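Local coordinates for protein beta-glucanase (PDB 4LE4) that probably hydrolyses beta-glucans, including cellulose-type chains, as a fungal glycoside hydrolase of family 131, at residues A[94-99]-A[234-239]. Numbering follows the deposited sequence.
Sequences KVYYHF and GSLTTS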
ATOM      1  N   LYS A  94      -8.076   8.922  15.878  1.00 17.62           N
ATOM      2  CA  LYS A  94      -7.086   9.404  14.929  1.00 19.20           C
ATOM      3  C   LYS A  94      -5.974   8.386  14.856  1.00 17.69           C
ATOM      4  O   LYS A  94      -5.337   8.044  15.863  1.00 16.96           O
ATOM      5  CB  LYS A  94      -6.538  10.777  15.353  1.00 23.32           C
ATOM      6  CG  LYS A  94      -5.859  11.558  14.209  1.00 26.84           C
ATOM      7  CD  LYS A  94      -4.866  12.586  14.768  1.00 32.36           C
ATOM      8  CE  LYS A  94      -3.824  11.851  15.635  1.00 35.93           C
ATOM      9  NZ  LYS A  94      -2.773  12.693  16.287  1.00 37.31           N
ATOM     10  N   VAL A  95      -5.733   7.911  13.638  1.00 15.67           N
ATOM     11  CA  VAL A  95      -4.738   6.869  13.382  1.00 15.34           C
ATOM     12  C   VAL A  95      -3.938   7.246  12.139  1.00 14.17           C
ATOM     13  O   VAL A  95      -4.489   7.854  11.226  1.00 12.26           O
ATOM     14  CB  VAL A  95      -5.453   5.531  13.087  1.00 16.46           C
ATOM     15  CG1 VAL A  95      -4.441   4.414  12.971  1.00 18.23           C
ATOM     16  CG2 VAL A  95      -6.478   5.240  14.179  1.00 18.29           C
ATOM     17  N   TYR A  96      -2.648   6.909  12.110  1.00 13.11           N
ATOM     18  CA  TYR A  96      -1.812   7.207  10.944  1.00 11.74           C
ATOM     19  C   TYR A  96      -1.437   5.905  10.259  1.00 11.10           C
ATOM     20  O   TYR A  96      -0.886   5.003  10.897  1.00 12.37           O
ATOM     21  CB  TYR A  96      -0.529   7.906  11.368  1.00 13.28           C
ATOM     22  CG  TYR A  96      -0.779   9.222  12.058  1.00 16.13           C
ATOM     23  CD1 TYR A  96      -0.960  10.396  11.322  1.00 16.76           C
ATOM     24  CD2 TYR A  96      -0.823   9.290  13.437  1.00 17.95           C
ATOM     25  CE1 TYR A  96      -1.175  11.622  11.971  1.00 20.16           C
ATOM     26  CE2 TYR A  96      -1.046  10.493  14.089  1.00 20.85           C
ATOM     27  CZ  TYR A  96      -1.218  11.647  13.356  1.00 20.74           C
ATOM     28  OH  TYR A  96      -1.446  12.827  14.031  1.00 28.08           O
ATOM     29  N   TYR A  97      -1.714   5.812   8.960  1.00  8.72           N
ATOM     30  CA  TYR A  97      -1.424   4.595   8.203  1.00  9.82           C
ATOM     31  C   TYR A  97      -0.211   4.842   7.318  1.00  9.89           C
ATOM     32  O   TYR A  97      -0.281   5.615   6.372  1.00 10.09           O
ATOM     33  CB  TYR A  97      -2.608   4.227   7.322  1.00  9.06           C
ATOM     34  CG  TYR A  97      -3.703   3.501   8.033  1.00  8.08           C
ATOM     35  CD1 TYR A  97      -4.417   4.121   9.057  1.00  9.12           C
ATOM     36  CD2 TYR A  97      -4.048   2.199   7.670  1.00  6.90           C
ATOM     37  CE1 TYR A  97      -5.460   3.446   9.694  1.00 10.01           C
ATOM     38  CE2 TYR A  97      -5.081   1.518   8.300  1.00  7.61           C
ATOM     39  CZ  TYR A  97      -5.786   2.152   9.311  1.00  9.46           C
ATOM     40  OH  TYR A  97      -6.858   1.494   9.896  1.00 10.27           O
ATOM     41  N   HIS A  98       0.894   4.179   7.624  1.00  9.28           N
ATOM     42  CA  HIS A  98       2.139   4.364   6.882  1.00  9.41           C
ATOM     43  C   HIS A  98       2.455   3.291   5.842  1.00  7.89           C
ATOM     44  O   HIS A  98       2.084   2.128   5.978  1.00  9.24           O
ATOM     45  CB  HIS A  98       3.355   4.308   7.822  1.00  9.04           C
ATOM     46  CG  HIS A  98       3.530   5.480   8.734  1.00  9.84           C
ATOM     47  ND1 HIS A  98       2.916   5.572   9.968  1.00 13.26           N
ATOM     48  CD2 HIS A  98       4.328   6.569   8.627  1.00  8.30           C
ATOM     49  CE1 HIS A  98       3.324   6.673  10.578  1.00 10.74           C
ATOM     50  NE2 HIS A  98       4.184   7.292   9.787  1.00 15.92           N
ATOM     51  N   PHE A  99       3.183   3.702   4.813  1.00  9.26           N
ATOM     52  CA  PHE A  99       3.704   2.776   3.798  1.00  9.08           C
ATOM     53  C   PHE A  99       4.611   3.511   2.841  1.00  7.98           C
ATOM     54  O   PHE A  99       4.480   4.714   2.657  1.00  6.87           O
ATOM     55  CB  PHE A  99       2.622   2.001   3.025  1.00  7.50           C
ATOM     56  CG  PHE A  99       1.701   2.870   2.180  1.00  9.57           C
ATOM     57  CD1 PHE A  99       0.647   3.535   2.775  1.00  8.11           C
ATOM     58  CD2 PHE A  99       1.903   3.013   0.789  1.00  7.22           C
ATOM     59  CE1 PHE A  99      -0.212   4.345   2.028  1.00  7.98           C
ATOM     60  CE2 PHE A  99       1.023   3.841   0.015  1.00  9.65           C
ATOM     61  CZ  PHE A  99      -0.026   4.497   0.649  1.00  5.83           C
ATOM     62  N   GLY A 234      -1.672   8.462  18.224  1.00 25.65           N
ATOM     63  CA  GLY A 234      -1.134   9.497  19.081  1.00 29.45           C
ATOM     64  C   GLY A 234       0.245   9.967  18.670  1.00 31.79           C
ATOM     65  O   GLY A 234       1.246   9.466  19.177  1.00 36.70           O
ATOM     66  N   SER A 235       0.309  10.912  17.747  1.00 31.64           N
ATOM     67  CA  SER A 235       1.578  11.471  17.280  1.00 30.22           C
ATOM     68  C   SER A 235       2.155  10.745  16.059  1.00 27.67           C
ATOM     69  O   SER A 235       2.365   9.535  16.054  1.00 27.88           O
ATOM     70  CB  SER A 235       2.604  11.490  18.416  1.00 32.64           C
ATOM     71  OG  SER A 235       3.703  12.321  18.104  1.00 37.62           O
ATOM     72  N   LEU A 236       2.402  11.516  15.015  1.00 24.92           N
ATOM     73  CA  LEU A 236       2.934  10.979  13.777  1.00 21.85           C
ATOM     74  C   LEU A 236       4.453  10.966  13.742  1.00 20.20           C
ATOM     75  O   LEU A 236       5.114  11.949  14.082  1.00 19.29           O
ATOM     76  CB  LEU A 236       2.438  11.819  12.614  1.00 21.80           C
ATOM     77  CG  LEU A 236       3.113  11.527  11.276  1.00 22.54           C
ATOM     78  CD1 LEU A 236       2.814  10.091  10.829  1.00 20.61           C
ATOM     79  CD2 LEU A 236       2.608  12.533  10.279  1.00 21.27           C
ATOM     80  N   THR A 237       5.007   9.845  13.314  1.00 17.95           N
ATOM     81  CA  THR A 237       6.452   9.730  13.168  1.00 17.96           C
ATOM     82  C   THR A 237       6.705  10.194  11.741  1.00 16.70           C
ATOM     83  O   THR A 237       6.269   9.532  10.807  1.00 18.06           O
ATOM     84  CB  THR A 237       6.881   8.272  13.299  1.00 17.32           C
ATOM     85  OG1 THR A 237       6.642   7.838  14.644  1.00 18.85           O
ATOM     86  CG2 THR A 237       8.329   8.111  12.962  1.00 16.38           C
ATOM     87  N   THR A 238       7.402  11.312  11.557  1.00 16.42           N
ATOM     88  CA  THR A 238       7.651  11.807  10.207  1.00 16.16           C
ATOM     89  C   THR A 238       8.927  11.235   9.601  1.00 15.34           C
ATOM     90  O   THR A 238       9.135  11.315   8.401  1.00 13.36           O
ATOM     91  CB  THR A 238       7.732  13.342  10.161  1.00 16.68           C
ATOM     92  OG1 THR A 238       8.775  13.781  11.027  1.00 19.53           O
ATOM     93  CG2 THR A 238       6.385  13.973  10.581  1.00 17.16           C
ATOM     94  N   SER A 239       9.781  10.665  10.441  1.00 13.78           N
ATOM     95  CA  SER A 239      11.016  10.055   9.976  1.00 14.93           C
ATOM     96  C   SER A 239      10.715   8.820   9.125  1.00 13.26           C
ATOM     97  O   SER A 239       9.965   7.936   9.543  1.00 13.87           O
ATOM     98  CB  SER A 239      11.863   9.602  11.160  1.00 13.30           C
ATOM     99  OG  SER A 239      12.907   8.771  10.681  1.00 10.73           O
TER
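Y96 and L236 pack against each other at the middle of the contact. CB of L236 sits over the centre of the Y96 ring in a CH-pi contact, 3.7 Å from the centroid. The approach is nearly along the ring normal, 13° off it. L236 holds CG anti to its backbone N (chi1 170°). Its CD1, placed by chi2, comes within 3.8 Å of Y96 CD1. The same methyl reaches the imidazole of H98, 3.3 Å from NE2, so it lies against both aromatic groups. W179, from strand 175-182, also touches the L236 side chain. An alanine in place of Y96 would probably open a gap under L236 and leave the K94 amine without its phenol mate.

The setting is the jelly-roll beta-sandwich of the concanavalin clan. Strand 94-102 pairs antiparallel with strand 222-233 in one of the sheets, and the chain leaving the latter strand at G234 folds back over the outward side chains K94, Y96 and H98, while V95 and Y97 point the other way.

One hydrogen bond crosses the contact. NE2 of H98 donates to the backbone O of T237 at 3.2 Å. The bond is fairly straight (158°), the donor lying in the carbonyl plane and the oxygen tilted somewhat out of the ring plane. Y230 stacks on this imidazole, which is likely to limit its turning. At the opposite end of the contact, a bond within strand 94-102 joins two side chains: K94 bends at chi3 and its NZ donates to Y96 OH at 2.6 Å. The same NZ lies 3.8 Å from S235 N, beyond bonding distance.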